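Local structure of branched-chain amino acid aminotransferase (Thermoproteus uzoniensis, 5CE8) at residues V42-A48 and L102-A108. The protein is a pyridoxal-5'-phosphate-dependent transaminase of class IV that probably transfers the amino group of leucine, isoleucine or valine to 2-oxoglutarate. Numbering follows the deposited sequence.
Sequences VFEGIRA and LYIRPVA
The Tyr103 hydroxyl comes in close over Gly45, its OH 3.2 Å from Gly45 CA; glycine, having no side chain, lets it come this near. Tyr103 CG stands anti to the backbone N (chi1 -174°), which carries the ring over the neighbouring strand, one face above Ile46 N. In the plane of the Arg105 guanidinium, the same hydroxyl accepts a 2.8 Å bond from Arg105 NH2. Proline cannot offer an N-H at 106, and where the strand 41-50 is interrupted Arg105 NE instead reaches Glu44 O, though weakly, at 2.8 Å. Phe43 CD2 sits over the centre of that guanidinium, 3.7 Å above its plane, with ring and guanidinium 52° apart, while Arg105 NH1 bonds Asn37 and Tyr38 of the second subunit.

On the opposite face, small and branched residues pack closely: Val42 CG2 meets Ala108 CB at 3.6 Å, and Ile46 lies against Ile104 and Pro106. Antiparallel pairing is regular on both sides of the interruption, and Ile104 N to Ile46 O is short and nearly straight (2.6 Å, 170°). Looser contact comes at Val107, which barely touches Phe43 (CB to CB 4.5 Å); no part is solvent-exposed. Glu44 OE2 hydrogen-bonds His63 ND1 and OE1 forms a salt bridge with Arg66 NE, probably helping position these two pyridoxal-phosphate-binding residues.

These neighbouring strands meet mid-sheet beside the cofactor site of a class IV aminotransferase: 102-109 lies between 41-50 and 125-132, and 55-58 flanks 41-50. Helix 60-74 packs against Val42, Ile46 and Pro106, while Phe43 and Arg105 face the second subunit.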
loop_
_atom_site.group_PDB
_atom_site.type_symbol
_atom_site.label_atom_id
_atom_site.label_comp_id
_atom_site.label_asym_id
_atom_site.label_seq_id
_atom_site.Cartn_x
_atom_site.Cartn_y
_atom_site.Cartn_z
ATOM N N VAL A 42 -13.125 -8.708 24.518
ATOM C CA VAL A 42 -12.565 -7.390 24.837
ATOM C C VAL A 42 -12.049 -7.355 26.275
ATOM O O VAL A 42 -12.526 -8.130 27.155
ATOM C CB VAL A 42 -13.565 -6.285 24.578
ATOM C CG1 VAL A 42 -13.980 -6.354 23.147
ATOM C CG2 VAL A 42 -14.787 -6.356 25.432
ATOM N N PHE A 43 -11.189 -6.381 26.555
ATOM C CA PHE A 43 -10.702 -6.215 27.916
ATOM C C PHE A 43 -10.478 -4.731 28.193
ATOM O O PHE A 43 -10.655 -3.868 27.298
ATOM C CB PHE A 43 -9.442 -7.027 28.184
ATOM C CG PHE A 43 -8.263 -6.645 27.331
ATOM C CD1 PHE A 43 -8.156 -7.106 26.015
ATOM C CD2 PHE A 43 -7.279 -5.834 27.838
ATOM C CE1 PHE A 43 -7.076 -6.667 25.219
ATOM C CE2 PHE A 43 -6.139 -5.479 27.108
ATOM C CZ PHE A 43 -6.056 -5.881 25.807
ATOM N N GLU A 44 -10.087 -4.479 29.434
ATOM C CA GLU A 44 -9.685 -3.165 29.950
ATOM C C GLU A 44 -8.535 -3.254 30.932
ATOM O O GLU A 44 -8.145 -4.332 31.415
ATOM C CB GLU A 44 -10.837 -2.480 30.662
ATOM C CG GLU A 44 -11.739 -1.659 29.757
ATOM C CD GLU A 44 -11.005 -0.537 29.038
ATOM O OE1 GLU A 44 -11.389 -0.240 27.899
ATOM O OE2 GLU A 44 -10.035 -0.042 29.628
ATOM N N GLY A 45 -8.006 -2.093 31.291
ATOM C CA GLY A 45 -6.925 -2.016 32.275
ATOM C C GLY A 45 -7.274 -0.798 33.085
ATOM O O GLY A 45 -7.599 0.238 32.499
ATOM N N ILE A 46 -7.388 -0.982 34.394
ATOM C CA ILE A 46 -7.783 0.121 35.261
ATOM C C ILE A 46 -6.898 0.075 36.459
ATOM O O ILE A 46 -6.693 -1.001 37.014
ATOM C CB ILE A 46 -9.211 0.045 35.728
ATOM C CG1 ILE A 46 -10.161 -0.140 34.521
ATOM C CG2 ILE A 46 -9.543 1.286 36.577
ATOM C CD1 ILE A 46 -11.653 -0.460 34.864
ATOM N N ARG A 47 -6.402 1.236 36.872
ATOM C CA ARG A 47 -5.659 1.289 38.136
ATOM C C ARG A 47 -6.402 1.898 39.296
ATOM O O ARG A 47 -7.270 2.737 39.129
ATOM C CB ARG A 47 -4.328 2.023 37.953
ATOM C CG ARG A 47 -3.250 1.151 37.361
ATOM C CD ARG A 47 -2.019 1.944 36.999
ATOM N NE ARG A 47 -1.182 1.815 38.120
ATOM C CZ ARG A 47 0.063 1.402 38.142
ATOM N NH1 ARG A 47 0.794 1.202 37.040
ATOM N NH2 ARG A 47 0.588 1.276 39.360
ATOM N N ALA A 48 -5.992 1.474 40.498
ATOM C CA ALA A 48 -6.454 2.076 41.710
ATOM C C ALA A 48 -5.237 2.416 42.410
ATOM O O ALA A 48 -4.305 1.630 42.435
ATOM C CB ALA A 48 -7.249 1.095 42.531
ATOM N N LEU A 102 -3.273 -1.169 42.711
ATOM C CA LEU A 102 -3.798 -2.300 41.957
ATOM C C LEU A 102 -3.880 -1.982 40.471
ATOM O O LEU A 102 -4.006 -0.820 40.124
ATOM C CB LEU A 102 -5.221 -2.583 42.374
ATOM C CG LEU A 102 -5.571 -2.870 43.835
ATOM C CD1 LEU A 102 -7.112 -3.060 43.957
ATOM C CD2 LEU A 102 -4.733 -4.040 44.360
ATOM N N TYR A 103 -3.768 -3.033 39.670
ATOM C CA TYR A 103 -4.237 -3.094 38.302
ATOM C C TYR A 103 -5.449 -4.012 38.297
ATOM O O TYR A 103 -5.425 -5.131 38.790
ATOM C CB TYR A 103 -3.137 -3.656 37.447
ATOM C CG TYR A 103 -3.435 -3.650 35.982
ATOM C CD1 TYR A 103 -4.065 -4.737 35.385
ATOM C CD2 TYR A 103 -3.069 -2.576 35.180
ATOM C CE1 TYR A 103 -4.334 -4.752 34.043
ATOM C CE2 TYR A 103 -3.344 -2.579 33.811
ATOM C CZ TYR A 103 -3.920 -3.691 33.249
ATOM O OH TYR A 103 -4.276 -3.694 31.916
ATOM N N ILE A 104 -6.528 -3.503 37.778
ATOM C CA ILE A 104 -7.786 -4.200 37.636
ATOM C C ILE A 104 -8.036 -4.605 36.120
ATOM O O ILE A 104 -7.974 -3.762 35.193
ATOM C CB ILE A 104 -8.891 -3.255 38.120
ATOM C CG1 ILE A 104 -8.710 -2.897 39.649
ATOM C CG2 ILE A 104 -10.264 -3.870 37.924
ATOM C CD1 ILE A 104 -9.208 -1.488 39.943
ATOM N N ARG A 105 -8.251 -5.880 35.890
ATOM C CA ARG A 105 -8.530 -6.390 34.553
ATOM C C ARG A 105 -9.969 -6.917 34.319
ATOM O O ARG A 105 -10.302 -8.072 34.784
ATOM C CB ARG A 105 -7.638 -7.561 34.335
ATOM C CG ARG A 105 -7.888 -8.281 33.003
ATOM C CD ARG A 105 -7.812 -7.458 31.709
ATOM N NE ARG A 105 -6.608 -6.678 31.449
ATOM C CZ ARG A 105 -5.492 -7.112 30.884
ATOM N NH1 ARG A 105 -5.272 -8.383 30.520
ATOM N NH2 ARG A 105 -4.529 -6.244 30.700
ATOM N N PRO A 106 -10.819 -6.105 33.672
ATOM C CA PRO A 106 -12.117 -6.592 33.195
ATOM C C PRO A 106 -11.880 -7.293 31.889
ATOM O O PRO A 106 -11.201 -6.719 31.000
ATOM C CB PRO A 106 -12.957 -5.340 32.984
ATOM C CG PRO A 106 -12.265 -4.295 33.596
ATOM C CD PRO A 106 -10.811 -4.662 33.790
ATOM N N VAL A 107 -12.395 -8.516 31.757
ATOM C CA VAL A 107 -12.314 -9.252 30.586
ATOM C C VAL A 107 -13.688 -9.788 30.219
ATOM O O VAL A 107 -14.349 -10.398 31.031
ATOM C CB VAL A 107 -11.253 -10.339 30.590
ATOM C CG1 VAL A 107 -11.375 -11.290 31.722
ATOM C CG2 VAL A 107 -11.218 -11.050 29.257
ATOM N N ALA A 108 -14.145 -9.431 29.032
ATOM C CA ALA A 108 -15.371 -9.916 28.441
ATOM C C ALA A 108 -15.106 -10.960 27.331
ATOM O O ALA A 108 -14.437 -10.626 26.288
ATOM C CB ALA A 108 -16.074 -8.777 27.748
#